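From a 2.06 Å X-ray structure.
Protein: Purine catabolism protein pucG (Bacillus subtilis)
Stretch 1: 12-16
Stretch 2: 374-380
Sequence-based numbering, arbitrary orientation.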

ATOM      1  N   ARG A  12      19.208   1.178 -13.531  1.00 21.97           N
ATOM      2  CA  ARG A  12      20.225   0.961 -12.462  1.00 20.23           C
ATOM      3  C   ARG A  12      20.602  -0.479 -12.390  1.00 19.23           C
ATOM      4  O   ARG A  12      19.887  -1.370 -12.860  1.00 17.71           O
ATOM      5  CB  ARG A  12      19.683   1.393 -11.070  1.00 19.70           C
ATOM      6  CG  ARG A  12      19.264   2.862 -10.947  1.00 18.56           C
ATOM      7  CD  ARG A  12      20.320   3.779 -11.430  1.00 18.30           C
ATOM      8  NE  ARG A  12      20.260   5.116 -10.817  1.00 20.72           N
ATOM      9  CZ  ARG A  12      21.011   6.145 -11.207  1.00 19.76           C
ATOM     10  NH1 ARG A  12      21.811   6.028 -12.281  1.00 19.37           N
ATOM     11  NH2 ARG A  12      20.973   7.281 -10.538  1.00 13.99           N
ATOM     12  N   THR A  13      21.759  -0.705 -11.785  1.00 20.31           N
ATOM     13  CA  THR A  13      22.165  -2.029 -11.370  1.00 18.38           C
ATOM     14  C   THR A  13      21.991  -2.021  -9.884  1.00 18.16           C
ATOM     15  O   THR A  13      22.775  -1.416  -9.196  1.00 19.93           O
ATOM     16  CB  THR A  13      23.623  -2.218 -11.700  1.00 18.76           C
ATOM     17  OG1 THR A  13      23.734  -2.178 -13.132  1.00 21.45           O
ATOM     18  CG2 THR A  13      24.150  -3.564 -11.160  1.00 16.77           C
ATOM     19  N   ILE A  14      21.002  -2.725  -9.354  1.00 16.76           N
ATOM     20  CA  ILE A  14      20.692  -2.551  -7.937  1.00 18.73           C
ATOM     21  C   ILE A  14      21.216  -3.683  -7.079  1.00 18.43           C
ATOM     22  O   ILE A  14      20.758  -4.854  -7.173  1.00 17.45           O
ATOM     23  CB  ILE A  14      19.187  -2.377  -7.635  1.00 18.54           C
ATOM     24  CG1 ILE A  14      18.658  -1.164  -8.406  1.00 20.68           C
ATOM     25  CG2 ILE A  14      18.981  -2.185  -6.081  1.00 19.57           C
ATOM     26  CD1 ILE A  14      17.076  -0.962  -8.301  1.00 18.52           C
ATOM     27  N   MET A  15      22.162  -3.306  -6.218  1.00 16.77           N
ATOM     28  CA  MET A  15      22.824  -4.263  -5.384  1.00 19.13           C
ATOM     29  C   MET A  15      22.764  -3.836  -3.905  1.00 19.49           C
ATOM     30  O   MET A  15      23.751  -4.002  -3.167  1.00 21.07           O
ATOM     31  CB  MET A  15      24.310  -4.474  -5.899  1.00 17.77           C
ATOM     32  CG  MET A  15      24.357  -5.295  -7.272  1.00 19.82           C
ATOM     33  SD  MET A  15      23.415  -6.896  -7.296  1.00 21.05           S
ATOM     34  CE  MET A  15      24.692  -8.082  -6.862  1.00 21.09           C
ATOM     35  N   THR A  16      21.625  -3.293  -3.488  1.00 20.90           N
ATOM     36  CA  THR A  16      21.361  -2.967  -2.083  1.00 20.76           C
ATOM     37  C   THR A  16      20.577  -4.151  -1.486  1.00 20.93           C
ATOM     38  O   THR A  16      20.196  -5.065  -2.220  1.00 21.54           O
ATOM     39  CB  THR A  16      20.447  -1.764  -1.992  1.00 22.19           C
ATOM     40  OG1 THR A  16      19.161  -2.091  -2.569  1.00 19.28           O
ATOM     41  CG2 THR A  16      21.064  -0.543  -2.706  1.00 21.24           C
TER
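Stretch 2, residues 374-380: ENVLFVL

No hydrogen bond joins these two stretches, although a threonine and an asparagine both take part in the contact; with hydrogens placed, no donor and acceptor pair meets the criteria, and the 303 Å² buried between them, both sides summed, rests on packing alone. The partners are also remote in sequence, no two touching residues being closer than 360 positions along the same chain.

Stretch 2 is helical throughout, part of a helix that begins earlier and continues later. Its phi values run from -74° to -61° and its psi values from -45° to -36°, and the i to i+4 hydrogen bonds agree: Phe-378 N to Glu-374 O at 2.9 Å, Val-379 N to Asn-375 O at 2.9 Å, and a weak one from Leu-380 N to Val-376 O at 3.3 Å. Stretch 1 is extended at Thr-13 and Ile-14, with phi/psi of -106°/109° and -103°/115°; at Met-15 psi falls to 39°.

The register bears on the direction. The CA of Thr-13 lies 6.7 Å from the CA of Asn-375, and the CA of Met-15 lies 7.3 Å from the CA of Val-379, so the nearest-CA pairing rises in both segments, but the two run steeply across each other rather than alongside. A two-residue step in stretch 1 thus pairs with a four-residue step, about one turn, in the helix.

Alternation in stretch 1 decides which side chains take part. The CA-to-CB bonds of Thr-13 and Met-15 point toward the helix, whereas that of Ile-14 points away and its side chain stays out of contact with the helix. Met-15 has the most area covered, 89 Å², and its side chain, m at both chi1 and chi2, reaches several helix residues. Its CB is 3.9 Å from Val-379 CG2 and its CE is 4.0 Å from Val-376 CG2, two apolar contacts to residues three positions apart on the helix. Its SD also approaches the side-chain amide of Asn-375, whose orientation is uncertain in the model.

Thr-13, with 69 Å² covered, meets the helix at Asn-375 and Phe-378. Its OG1 stands 3.4 Å from Phe-378 CD2, at the edge of the ring and near its plane, so the hydroxyl does not lie over the aromatic face. Asn-375, Phe-378 and Val-379 all direct CA-to-CB toward stretch 1, as the i, i+3 and i+4 spacing of one helical side allows. Arg-12 and Thr-16 make no contact with the helix.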

ATOM      1  N   GLU A 374      25.647 -11.569 -13.748  1.00 25.65           N
ATOM      2  CA  GLU A 374      25.985 -10.308 -14.411  1.00 25.99           C
ATOM      3  C   GLU A 374      26.141  -9.137 -13.402  1.00 25.83           C
ATOM      4  O   GLU A 374      27.071  -8.292 -13.530  1.00 26.38           O
ATOM      5  CB  GLU A 374      24.934  -9.934 -15.501  1.00 25.28           C
ATOM      6  CG  GLU A 374      24.902 -10.951 -16.690  1.00 27.75           C
ATOM      7  CD  GLU A 374      23.860 -12.068 -16.477  1.00 25.31           C
ATOM      8  OE1 GLU A 374      23.448 -12.375 -15.327  1.00 21.74           O
ATOM      9  OE2 GLU A 374      23.438 -12.636 -17.478  1.00 29.24           O
ATOM     10  N   ASN A 375      25.230  -9.094 -12.427  1.00 24.94           N
ATOM     11  CA  ASN A 375      25.186  -8.023 -11.412  1.00 25.21           C
ATOM     12  C   ASN A 375      26.345  -8.240 -10.411  1.00 25.62           C
ATOM     13  O   ASN A 375      27.036  -7.293  -9.978  1.00 27.29           O
ATOM     14  CB  ASN A 375      23.864  -8.052 -10.640  1.00 24.13           C
ATOM     15  CG  ASN A 375      22.848  -7.211 -11.211  1.00 24.92           C
ATOM     16  OD1 ASN A 375      21.910  -6.759 -10.499  1.00 26.61           O
ATOM     17  ND2 ASN A 375      22.966  -6.943 -12.500  1.00 17.45           N
ATOM     18  N   VAL A 376      26.589  -9.503 -10.065  1.00 25.09           N
ATOM     19  CA  VAL A 376      27.692  -9.773  -9.186  1.00 23.37           C
ATOM     20  C   VAL A 376      29.008  -9.361  -9.843  1.00 24.49           C
ATOM     21  O   VAL A 376      29.829  -8.715  -9.249  1.00 23.98           O
ATOM     22  CB  VAL A 376      27.719 -11.251  -8.777  1.00 24.73           C
ATOM     23  CG1 VAL A 376      29.093 -11.579  -8.247  1.00 20.58           C
ATOM     24  CG2 VAL A 376      26.675 -11.463  -7.672  1.00 22.38           C
ATOM     25  N   LEU A 377      29.203  -9.709 -11.105  1.00 25.44           N
ATOM     26  CA  LEU A 377      30.404  -9.244 -11.827  1.00 25.08           C
ATOM     27  C   LEU A 377      30.484  -7.702 -11.944  1.00 25.61           C
ATOM     28  O   LEU A 377      31.549  -7.112 -11.723  1.00 26.53           O
ATOM     29  CB  LEU A 377      30.449  -9.895 -13.219  1.00 24.27           C
ATOM     30  CG  LEU A 377      31.145 -11.240 -13.490  1.00 27.98           C
ATOM     31  CD1 LEU A 377      31.815 -11.973 -12.350  1.00 24.79           C
ATOM     32  CD2 LEU A 377      30.440 -12.189 -14.449  1.00 23.79           C
ATOM     33  N   PHE A 378      29.383  -7.039 -12.284  1.00 25.15           N
ATOM     34  CA  PHE A 378      29.438  -5.582 -12.484  1.00 26.48           C
ATOM     35  C   PHE A 378      29.663  -4.826 -11.185  1.00 26.07           C
ATOM     36  O   PHE A 378      30.364  -3.807 -11.168  1.00 27.00           O
ATOM     37  CB  PHE A 378      28.156  -5.111 -13.196  1.00 27.35           C
ATOM     38  CG  PHE A 378      28.190  -3.667 -13.752  1.00 32.37           C
ATOM     39  CD1 PHE A 378      29.377  -3.029 -14.149  1.00 35.09           C
ATOM     40  CD2 PHE A 378      26.969  -2.961 -13.943  1.00 35.75           C
ATOM     41  CE1 PHE A 378      29.329  -1.701 -14.687  1.00 36.82           C
ATOM     42  CE2 PHE A 378      26.941  -1.643 -14.493  1.00 35.25           C
ATOM     43  CZ  PHE A 378      28.114  -1.037 -14.851  1.00 34.42           C
ATOM     44  N   VAL A 379      29.074  -5.298 -10.092  1.00 25.57           N
ATOM     45  CA  VAL A 379      29.231  -4.592  -8.841  1.00 25.75           C
ATOM     46  C   VAL A 379      30.702  -4.676  -8.383  1.00 25.70           C
ATOM     47  O   VAL A 379      31.252  -3.697  -7.816  1.00 23.16           O
ATOM     48  CB  VAL A 379      28.233  -5.071  -7.733  1.00 26.42           C
ATOM     49  CG1 VAL A 379      28.710  -6.414  -7.138  1.00 27.16           C
ATOM     50  CG2 VAL A 379      28.112  -3.987  -6.607  1.00 25.68           C
ATOM     51  N   LEU A 380      31.357  -5.816  -8.633  1.00 26.98           N
ATOM     52  CA  LEU A 380      32.803  -5.939  -8.243  1.00 27.62           C
ATOM     53  C   LEU A 380      33.653  -5.063  -9.171  1.00 26.78           C
ATOM     54  O   LEU A 380      34.605  -4.399  -8.722  1.00 27.58           O
ATOM     55  CB  LEU A 380      33.314  -7.382  -8.299  1.00 27.06           C
ATOM     56  CG  LEU A 380      32.643  -8.368  -7.342  1.00 27.25           C
ATOM     57  CD1 LEU A 380      32.891  -9.759  -7.863  1.00 25.09           C
ATOM     58  CD2 LEU A 380      33.245  -8.190  -5.950  1.00 24.92           C
TER